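PDB 5EUF: protease from Helicobacter pylori, which probably cleaves the cytoplasmic domain of human junctional adhesion molecule A as a zinc-dependent M16-family peptidase, compromising gastric epithelial barrier function and cell-cell adhesion. Local coordinates for residues I350-K355 / Q388-L394; Y4-H8 / F358-L362; N152-V156 / A237-V241. One frame throughout, in Å; residues are numbered along the deposited sequence.

Interactions 1 and 2 share helix 344-361 and touch where Q388 OE1 meets F358 CD1 at 3.4 Å. In interaction 1 this helix packs on 388-394 in a partly buried contact, and apolar contacts round F391 are flanked by an amide pair and a lysine gripping backbone carbonyls. Interaction 2, at the surface, joins the same helix to the N-terminal residues 4-8 without any hydrogen bond. Interaction 3 is the buried one, on the opposite side of the chain's centre from interaction 2. There the end of helix 142-154 meets R238 and A240 of strand 238-243, where the sheet continues into the second subunit.

Interaction 1 of 3, residues I350-K355 / Q388-L394; sequences IKINQK and QQQFLDL
With CG anti to the backbone N (chi1 177°), Q354 lays its CB and CG on F391, whose own CG is likewise anti to its N (chi1 -163°), which carries the ring across to helix 344-361. The result is a CH-pi contact, Q354 CG lying over one ring face 3.9 Å from the F391 centroid, while L394 CD1 lies over the rim of the opposite face. I350 comes in at the ring edge, its CG2 3.6 Å from F391 CZ.

Beyond CG, Q354 bends so that its amide meets that of Q388 nearly coplanar. Q354 NE2 donates to Q388 OE1 (2.8 Å, 162° at the hydrogen), on a lone pair in the carbonyl plane.

K351 reaches across fully extended, its CB 3.9 Å from L392 CD2. K351 NZ then grips two backbone oxygens, L394 O at 2.6 Å and L392 O at 2.9 Å; it approaches the first slightly tilted from the carbonyl plane and the second from well above it. F391 also touches V267 and A271 of helix 266-276. Here two nearly antiparallel helices pack together, with a lysine from one binding carbonyls where the chain leaves the other, within the helical layer of an M16 alpha/beta fold.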
loop_
_atom_site.group_PDB
_atom_site.type_symbol
_atom_site.label_atom_id
_atom_site.label_comp_id
_atom_site.label_asym_id
_atom_site.label_seq_id
_atom_site.Cartn_x
_atom_site.Cartn_y
_atom_site.Cartn_z
ATOM N N ILE B 350 -7.882 -34.930 -16.596
ATOM C CA ILE B 350 -6.904 -34.078 -15.936
ATOM C C ILE B 350 -5.640 -34.872 -15.616
ATOM O O ILE B 350 -4.525 -34.395 -15.823
ATOM C CB ILE B 350 -7.476 -33.461 -14.642
ATOM C CG1 ILE B 350 -8.715 -32.623 -14.957
ATOM C CG2 ILE B 350 -6.435 -32.607 -13.943
ATOM C CD1 ILE B 350 -8.470 -31.544 -15.987
ATOM N N LYS B 351 -5.821 -36.096 -15.132
ATOM C CA LYS B 351 -4.693 -36.918 -14.708
ATOM C C LYS B 351 -3.902 -37.485 -15.883
ATOM O O LYS B 351 -2.683 -37.623 -15.801
ATOM C CB LYS B 351 -5.172 -38.060 -13.808
ATOM C CG LYS B 351 -5.674 -37.597 -12.454
ATOM C CD LYS B 351 -6.027 -38.768 -11.556
ATOM C CE LYS B 351 -6.588 -38.286 -10.227
ATOM N NZ LYS B 351 -6.976 -39.414 -9.333
ATOM N N ILE B 352 -4.587 -37.818 -16.973
ATOM C CA ILE B 352 -3.895 -38.383 -18.126
ATOM C C ILE B 352 -3.104 -37.289 -18.842
ATOM O O ILE B 352 -2.038 -37.550 -19.401
ATOM C CB ILE B 352 -4.873 -39.085 -19.108
ATOM C CG1 ILE B 352 -4.102 -39.804 -20.217
ATOM C CG2 ILE B 352 -5.865 -38.103 -19.698
ATOM C CD1 ILE B 352 -4.989 -40.443 -21.266
ATOM N N ASN B 353 -3.610 -36.059 -18.794
ATOM C CA ASN B 353 -2.916 -34.931 -19.406
ATOM C C ASN B 353 -1.703 -34.517 -18.587
ATOM O O ASN B 353 -0.689 -34.082 -19.136
ATOM C CB ASN B 353 -3.861 -33.741 -19.579
ATOM C CG ASN B 353 -4.924 -33.989 -20.629
ATOM O OD1 ASN B 353 -4.751 -34.821 -21.522
ATOM N ND2 ASN B 353 -6.033 -33.264 -20.528
ATOM N N GLN B 354 -1.814 -34.657 -17.269
ATOM C CA GLN B 354 -0.722 -34.321 -16.366
ATOM C C GLN B 354 0.443 -35.294 -16.538
ATOM O O GLN B 354 1.608 -34.907 -16.432
ATOM C CB GLN B 354 -1.212 -34.315 -14.914
ATOM C CG GLN B 354 -0.126 -34.051 -13.881
ATOM C CD GLN B 354 0.641 -32.771 -14.151
ATOM O OE1 GLN B 354 0.096 -31.805 -14.687
ATOM N NE2 GLN B 354 1.918 -32.760 -13.787
ATOM N N LYS B 355 0.120 -36.556 -16.804
ATOM C CA LYS B 355 1.134 -37.559 -17.112
ATOM C C LYS B 355 1.897 -37.170 -18.372
ATOM O O LYS B 355 3.128 -37.181 -18.392
ATOM C CB LYS B 355 0.501 -38.942 -17.294
ATOM C CG LYS B 355 0.243 -39.714 -16.008
ATOM C CD LYS B 355 -0.467 -41.032 -16.306
ATOM C CE LYS B 355 -0.603 -41.911 -15.066
ATOM N NZ LYS B 355 0.692 -42.516 -14.637
ATOM N N GLN B 388 3.758 -35.593 -8.329
ATOM C CA GLN B 388 3.073 -36.499 -9.249
ATOM C C GLN B 388 2.173 -37.507 -8.546
ATOM O O GLN B 388 1.031 -37.716 -8.955
ATOM C CB GLN B 388 4.093 -37.242 -10.110
ATOM C CG GLN B 388 4.652 -36.407 -11.240
ATOM C CD GLN B 388 3.563 -35.869 -12.142
ATOM O OE1 GLN B 388 3.409 -34.658 -12.290
ATOM N NE2 GLN B 388 2.797 -36.769 -12.748
ATOM N N GLN B 389 2.685 -38.127 -7.489
ATOM C CA GLN B 389 1.909 -39.123 -6.761
ATOM C C GLN B 389 0.710 -38.478 -6.071
ATOM O O GLN B 389 -0.373 -39.058 -6.025
ATOM C CB GLN B 389 2.782 -39.851 -5.736
ATOM C CG GLN B 389 2.108 -41.063 -5.108
ATOM C CD GLN B 389 1.706 -42.108 -6.139
ATOM O OE1 GLN B 389 2.398 -42.312 -7.136
ATOM N NE2 GLN B 389 0.577 -42.771 -5.902
ATOM N N GLN B 390 0.905 -37.273 -5.546
ATOM C CA GLN B 390 -0.170 -36.563 -4.867
ATOM C C GLN B 390 -1.258 -36.164 -5.855
ATOM O O GLN B 390 -2.447 -36.172 -5.526
ATOM C CB GLN B 390 0.370 -35.327 -4.144
ATOM C CG GLN B 390 1.102 -35.636 -2.846
ATOM C CD GLN B 390 1.461 -34.387 -2.061
ATOM O OE1 GLN B 390 0.849 -33.331 -2.233
ATOM N NE2 GLN B 390 2.458 -34.504 -1.192
ATOM N N PHE B 391 -0.842 -35.826 -7.069
ATOM C CA PHE B 391 -1.771 -35.381 -8.099
ATOM C C PHE B 391 -2.628 -36.537 -8.596
ATOM O O PHE B 391 -3.832 -36.386 -8.800
ATOM C CB PHE B 391 -1.009 -34.748 -9.265
ATOM C CG PHE B 391 -1.867 -33.919 -10.177
ATOM C CD1 PHE B 391 -2.579 -34.508 -11.208
ATOM C CD2 PHE B 391 -1.951 -32.545 -10.011
ATOM C CE1 PHE B 391 -3.365 -33.745 -12.050
ATOM C CE2 PHE B 391 -2.735 -31.776 -10.850
ATOM C CZ PHE B 391 -3.444 -32.376 -11.870
ATOM N N LEU B 392 -2.000 -37.693 -8.783
ATOM C CA LEU B 392 -2.688 -38.855 -9.333
ATOM C C LEU B 392 -3.533 -39.574 -8.284
ATOM O O LEU B 392 -4.328 -40.450 -8.617
ATOM C CB LEU B 392 -1.677 -39.822 -9.948
ATOM C CG LEU B 392 -0.814 -39.218 -11.060
ATOM C CD1 LEU B 392 0.157 -40.248 -11.617
ATOM C CD2 LEU B 392 -1.685 -38.636 -12.165
ATOM N N ASP B 393 -3.354 -39.203 -7.021
ATOM C CA ASP B 393 -4.150 -39.776 -5.941
ATOM C C ASP B 393 -5.290 -38.845 -5.551
ATOM O O ASP B 393 -6.026 -39.117 -4.604
ATOM C CB ASP B 393 -3.278 -40.074 -4.720
ATOM C CG ASP B 393 -2.296 -41.198 -4.963
ATOM O OD1 ASP B 393 -2.567 -42.051 -5.834
ATOM O OD2 ASP B 393 -1.251 -41.231 -4.281
ATOM N N LEU B 394 -5.427 -37.741 -6.278
ATOM C CA LEU B 394 -6.511 -36.801 -6.024
ATOM C C LEU B 394 -7.855 -37.432 -6.354
ATOM O O LEU B 394 -8.039 -37.996 -7.430
ATOM C CB LEU B 394 -6.325 -35.516 -6.836
ATOM C CG LEU B 394 -5.280 -34.503 -6.363
ATOM C CD1 LEU B 394 -5.042 -33.450 -7.430
ATOM C CD2 LEU B 394 -5.718 -33.848 -5.066
#

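Interaction 2 of 3, residues Y4-H8 / F358-L362; sequences YLPKH and FISNL
The closest contact to an aromatic ring is that of L5 with F358. The methyl CD1 of L5 sits at the edge of the F358 ring, near its plane, 3.6 Å from F358 CZ and almost as near to CE1, and the two side chains meet at about a right angle. F358 projects from its helix with CG anti to the backbone N (chi1 -175°), which sends the ring outward to the incoming chain. Y4 CB lies at the same ring's edge, but more loosely, 4.4 Å from F358 CE2. One face of the F358 ring is overlain, toward its rim, by CD2 of L362, one turn further along the chain.

The aliphatic contacts centre on L362, whose two methyls serve different partners. L362 CD2 packs against the proline ring, 3.7 Å from P6 CD, and L5 CD1 lies further off at 4.4 Å. The other methyl, L362 CD1, stands at the edge of the Y4 ring, 3.8 Å from Y4 CD2. Y4 is poorly ordered and touches a crystal neighbour, so the placing of its ring deserves caution.

Polar atoms contribute little. Y4 O is in van der Waals contact with L362 CD1 at 3.7 Å, and no hydrogen bond joins the two segments. Within 358-362, a backbone bond runs from L362 N to F358 O, and both side chains face residues 4-8.

L5 also touches L384 and T385 of helix 381-385, and H8 touches L381 of the same helix. Residues 4-8 lead directly into strand 9-12, outermost within this chain in the six-stranded sheet, whereas helix 344-361 belongs to the second half of the chain. The N-terminal segment thus bridges, at the surface, the two alpha/beta halves characteristic of M16 peptidases.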
loop_
_atom_site.group_PDB
_atom_site.type_symbol
_atom_site.label_atom_id
_atom_site.label_comp_id
_atom_site.label_asym_id
_atom_site.label_seq_id
_atom_site.Cartn_x
_atom_site.Cartn_y
_atom_site.Cartn_z
ATOM N N TYR B 4 10.633 -41.177 -10.750
ATOM C CA TYR B 4 10.739 -40.868 -12.169
ATOM C C TYR B 4 11.351 -39.486 -12.376
ATOM O O TYR B 4 11.924 -39.202 -13.427
ATOM C CB TYR B 4 9.366 -40.951 -12.839
ATOM C CG TYR B 4 9.373 -41.728 -14.135
ATOM C CD1 TYR B 4 9.450 -43.116 -14.135
ATOM C CD2 TYR B 4 9.303 -41.076 -15.359
ATOM C CE1 TYR B 4 9.459 -43.832 -15.318
ATOM C CE2 TYR B 4 9.311 -41.784 -16.548
ATOM C CZ TYR B 4 9.388 -43.161 -16.521
ATOM O OH TYR B 4 9.396 -43.871 -17.701
ATOM N N LEU B 5 11.225 -38.632 -11.365
ATOM C CA LEU B 5 11.819 -37.299 -11.400
ATOM C C LEU B 5 13.339 -37.403 -11.300
ATOM O O LEU B 5 13.853 -38.120 -10.441
ATOM C CB LEU B 5 11.266 -36.434 -10.263
ATOM C CG LEU B 5 11.505 -34.922 -10.335
ATOM C CD1 LEU B 5 10.670 -34.296 -11.442
ATOM C CD2 LEU B 5 11.215 -34.254 -8.998
ATOM N N PRO B 6 14.060 -36.692 -12.184
ATOM C CA PRO B 6 15.526 -36.728 -12.269
ATOM C C PRO B 6 16.225 -36.533 -10.930
ATOM O O PRO B 6 15.898 -35.606 -10.189
ATOM C CB PRO B 6 15.846 -35.563 -13.208
ATOM C CG PRO B 6 14.654 -35.456 -14.076
ATOM C CD PRO B 6 13.478 -35.798 -13.201
ATOM N N LYS B 7 17.178 -37.408 -10.626
ATOM C CA LYS B 7 17.991 -37.263 -9.427
ATOM C C LYS B 7 18.885 -36.036 -9.559
ATOM O O LYS B 7 19.144 -35.562 -10.666
ATOM C CB LYS B 7 18.830 -38.521 -9.187
ATOM N N HIS B 8 19.355 -35.519 -8.430
ATOM C CA HIS B 8 20.187 -34.323 -8.433
ATOM C C HIS B 8 21.266 -34.385 -7.358
ATOM O O HIS B 8 21.217 -35.227 -6.461
ATOM C CB HIS B 8 19.328 -33.079 -8.219
ATOM C CG HIS B 8 18.805 -32.946 -6.823
ATOM N ND1 HIS B 8 17.744 -33.689 -6.351
ATOM C CD2 HIS B 8 19.203 -32.163 -5.793
ATOM C CE1 HIS B 8 17.509 -33.365 -5.092
ATOM N NE2 HIS B 8 18.380 -32.442 -4.729
ATOM N N PHE B 358 4.150 -34.147 -17.948
ATOM C CA PHE B 358 5.281 -34.450 -17.083
ATOM C C PHE B 358 6.387 -35.175 -17.844
ATOM O O PHE B 358 7.546 -34.766 -17.794
ATOM C CB PHE B 358 4.832 -35.287 -15.885
ATOM C CG PHE B 358 5.924 -35.549 -14.889
ATOM C CD1 PHE B 358 6.367 -34.543 -14.046
ATOM C CD2 PHE B 358 6.507 -36.802 -14.795
ATOM C CE1 PHE B 358 7.373 -34.780 -13.129
ATOM C CE2 PHE B 358 7.512 -37.046 -13.880
ATOM C CZ PHE B 358 7.945 -36.033 -13.044
ATOM N N ILE B 359 6.026 -36.242 -18.552
ATOM C CA ILE B 359 7.005 -37.000 -19.328
ATOM C C ILE B 359 7.561 -36.174 -20.487
ATOM O O ILE B 359 8.685 -36.400 -20.931
ATOM C CB ILE B 359 6.406 -38.314 -19.880
ATOM C CG1 ILE B 359 5.193 -38.027 -20.767
ATOM C CG2 ILE B 359 6.030 -39.249 -18.739
ATOM C CD1 ILE B 359 4.504 -39.270 -21.294
ATOM N N SER B 360 6.779 -35.215 -20.970
ATOM C CA SER B 360 7.234 -34.325 -22.031
ATOM C C SER B 360 8.282 -33.353 -21.499
ATOM O O SER B 360 9.184 -32.936 -22.227
ATOM C CB SER B 360 6.058 -33.554 -22.635
ATOM N N ASN B 361 8.156 -33.001 -20.222
ATOM C CA ASN B 361 9.073 -32.063 -19.585
ATOM C C ASN B 361 10.425 -32.682 -19.245
ATOM O O ASN B 361 11.443 -31.990 -19.239
ATOM C CB ASN B 361 8.446 -31.488 -18.317
ATOM C CG ASN B 361 7.336 -30.500 -18.612
ATOM O OD1 ASN B 361 7.254 -29.946 -19.711
ATOM N ND2 ASN B 361 6.473 -30.269 -17.628
ATOM N N LEU B 362 10.435 -33.982 -18.965
ATOM C CA LEU B 362 11.667 -34.669 -18.586
ATOM C C LEU B 362 12.633 -34.776 -19.759
ATOM O O LEU B 362 13.807 -35.102 -19.581
ATOM C CB LEU B 362 11.358 -36.063 -18.036
ATOM C CG LEU B 362 10.433 -36.113 -16.819
ATOM C CD1 LEU B 362 10.316 -37.534 -16.286
ATOM C CD2 LEU B 362 10.915 -35.163 -15.735
#

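Interaction 3 of 3, residues N152-V156 / A237-V241; sequences NTAYV and ARTAV
The guanidinium of R238 is met at its edge, near its plane, by T153 O and Y155 N, while A154 O and the methyl CG2 of V156 approach obliquely. V156 CG2 lies 3.4 Å from R238 NH1. A154 O is close to the same nitrogen, 2.7 Å from R238 NH1, yet the angle is too poor for a hydrogen bond; this carbonyl accepts one from K257 NZ.

R238 extends from CG to NE alongside the last turn of helix 142-154, sliding past T153 in the opposite direction, so that its CD comes 3.4 Å from T153 O. Strand 238-243 belongs to the sheet of the second alpha/beta half of the M16 fold, and the end of helix 142-154 reaches it here. The sheet runs on across the dimer interface, where R238, T239 and A240 pair antiparallel with a strand of the second subunit and T239 OG1 is hydrogen-bonded to T239 OG1 of that chain.

T153 covers the strand with both branches. Its CG2, anti to the backbone N, rests 3.8 Å from R238 CB, close to where the arginine chain leaves the strand. The other branch, T153 OG1, lies 3.6 Å from A240 CB while hydrogen-bonding to R149 O within its own helix.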
loop_
_atom_site.group_PDB
_atom_site.type_symbol
_atom_site.label_atom_id
_atom_site.label_comp_id
_atom_site.label_asym_id
_atom_site.label_seq_id
_atom_site.Cartn_x
_atom_site.Cartn_y
_atom_site.Cartn_z
ATOM N N ASN B 152 -3.740 -4.560 -6.268
ATOM C CA ASN B 152 -3.970 -3.389 -5.426
ATOM C C ASN B 152 -5.175 -3.595 -4.515
ATOM O O ASN B 152 -5.198 -3.122 -3.377
ATOM C CB ASN B 152 -4.186 -2.132 -6.275
ATOM C CG ASN B 152 -2.949 -1.721 -7.042
ATOM O OD1 ASN B 152 -3.040 -1.026 -8.056
ATOM N ND2 ASN B 152 -1.785 -2.145 -6.563
ATOM N N THR B 153 -6.175 -4.302 -5.031
ATOM C CA THR B 153 -7.426 -4.511 -4.314
ATOM C C THR B 153 -7.351 -5.719 -3.384
ATOM O O THR B 153 -7.737 -5.639 -2.217
ATOM C CB THR B 153 -8.603 -4.703 -5.292
ATOM O OG1 THR B 153 -8.569 -3.678 -6.292
ATOM C CG2 THR B 153 -9.933 -4.647 -4.557
ATOM N N ALA B 154 -6.851 -6.832 -3.911
ATOM C CA ALA B 154 -6.813 -8.094 -3.179
ATOM C C ALA B 154 -5.894 -8.028 -1.963
ATOM O O ALA B 154 -6.194 -8.605 -0.918
ATOM C CB ALA B 154 -6.382 -9.223 -4.104
ATOM N N TYR B 155 -4.771 -7.332 -2.115
ATOM C CA TYR B 155 -3.815 -7.160 -1.026
ATOM C C TYR B 155 -3.740 -5.695 -0.611
ATOM O O TYR B 155 -3.781 -4.796 -1.452
ATOM C CB TYR B 155 -2.426 -7.656 -1.429
ATOM C CG TYR B 155 -2.334 -9.139 -1.719
ATOM C CD1 TYR B 155 -2.087 -10.054 -0.700
ATOM C CD2 TYR B 155 -2.468 -9.624 -3.014
ATOM C CE1 TYR B 155 -1.986 -11.407 -0.958
ATOM C CE2 TYR B 155 -2.369 -10.979 -3.283
ATOM C CZ TYR B 155 -2.127 -11.864 -2.251
ATOM O OH TYR B 155 -2.029 -13.212 -2.516
ATOM N N VAL B 156 -3.618 -5.460 0.688
ATOM C CA VAL B 156 -3.640 -4.105 1.224
ATOM C C VAL B 156 -2.310 -3.750 1.879
ATOM O O VAL B 156 -1.852 -2.609 1.816
ATOM C CB VAL B 156 -4.781 -3.942 2.249
ATOM C CG1 VAL B 156 -4.777 -2.548 2.849
ATOM C CG2 VAL B 156 -6.120 -4.240 1.595
ATOM N N ALA B 237 -15.640 -9.523 0.928
ATOM C CA ALA B 237 -15.438 -9.241 -0.491
ATOM C C ALA B 237 -14.847 -7.858 -0.747
ATOM O O ALA B 237 -15.176 -6.894 -0.061
ATOM C CB ALA B 237 -16.755 -9.390 -1.240
ATOM N N ARG B 238 -13.971 -7.773 -1.743
ATOM C CA ARG B 238 -13.388 -6.501 -2.158
ATOM C C ARG B 238 -13.596 -6.291 -3.652
ATOM O O ARG B 238 -13.296 -7.174 -4.452
ATOM C CB ARG B 238 -11.897 -6.450 -1.815
ATOM C CG ARG B 238 -11.594 -6.684 -0.343
ATOM C CD ARG B 238 -10.100 -6.770 -0.070
ATOM N NE ARG B 238 -9.834 -7.123 1.323
ATOM C CZ ARG B 238 -8.625 -7.350 1.824
ATOM N NH1 ARG B 238 -7.553 -7.263 1.048
ATOM N NH2 ARG B 238 -8.484 -7.668 3.104
ATOM N N THR B 239 -14.130 -5.133 -4.029
ATOM C CA THR B 239 -14.338 -4.826 -5.443
ATOM C C THR B 239 -13.748 -3.479 -5.847
ATOM O O THR B 239 -13.504 -2.606 -5.010
ATOM C CB THR B 239 -15.835 -4.815 -5.824
ATOM O OG1 THR B 239 -16.461 -3.644 -5.284
ATOM C CG2 THR B 239 -16.538 -6.063 -5.317
ATOM N N ALA B 240 -13.536 -3.326 -7.148
ATOM C CA ALA B 240 -13.020 -2.097 -7.724
ATOM C C ALA B 240 -13.364 -2.044 -9.206
ATOM O O ALA B 240 -13.187 -3.024 -9.929
ATOM C CB ALA B 240 -11.520 -2.001 -7.519
ATOM N N VAL B 241 -13.869 -0.903 -9.658
ATOM C CA VAL B 241 -14.162 -0.720 -11.071
ATOM C C VAL B 241 -13.107 0.178 -11.698
ATOM O O VAL B 241 -12.769 1.225 -11.147
ATOM C CB VAL B 241 -15.561 -0.115 -11.289
ATOM C CG1 VAL B 241 -15.759 0.257 -12.749
ATOM C CG2 VAL B 241 -16.634 -1.089 -10.829
#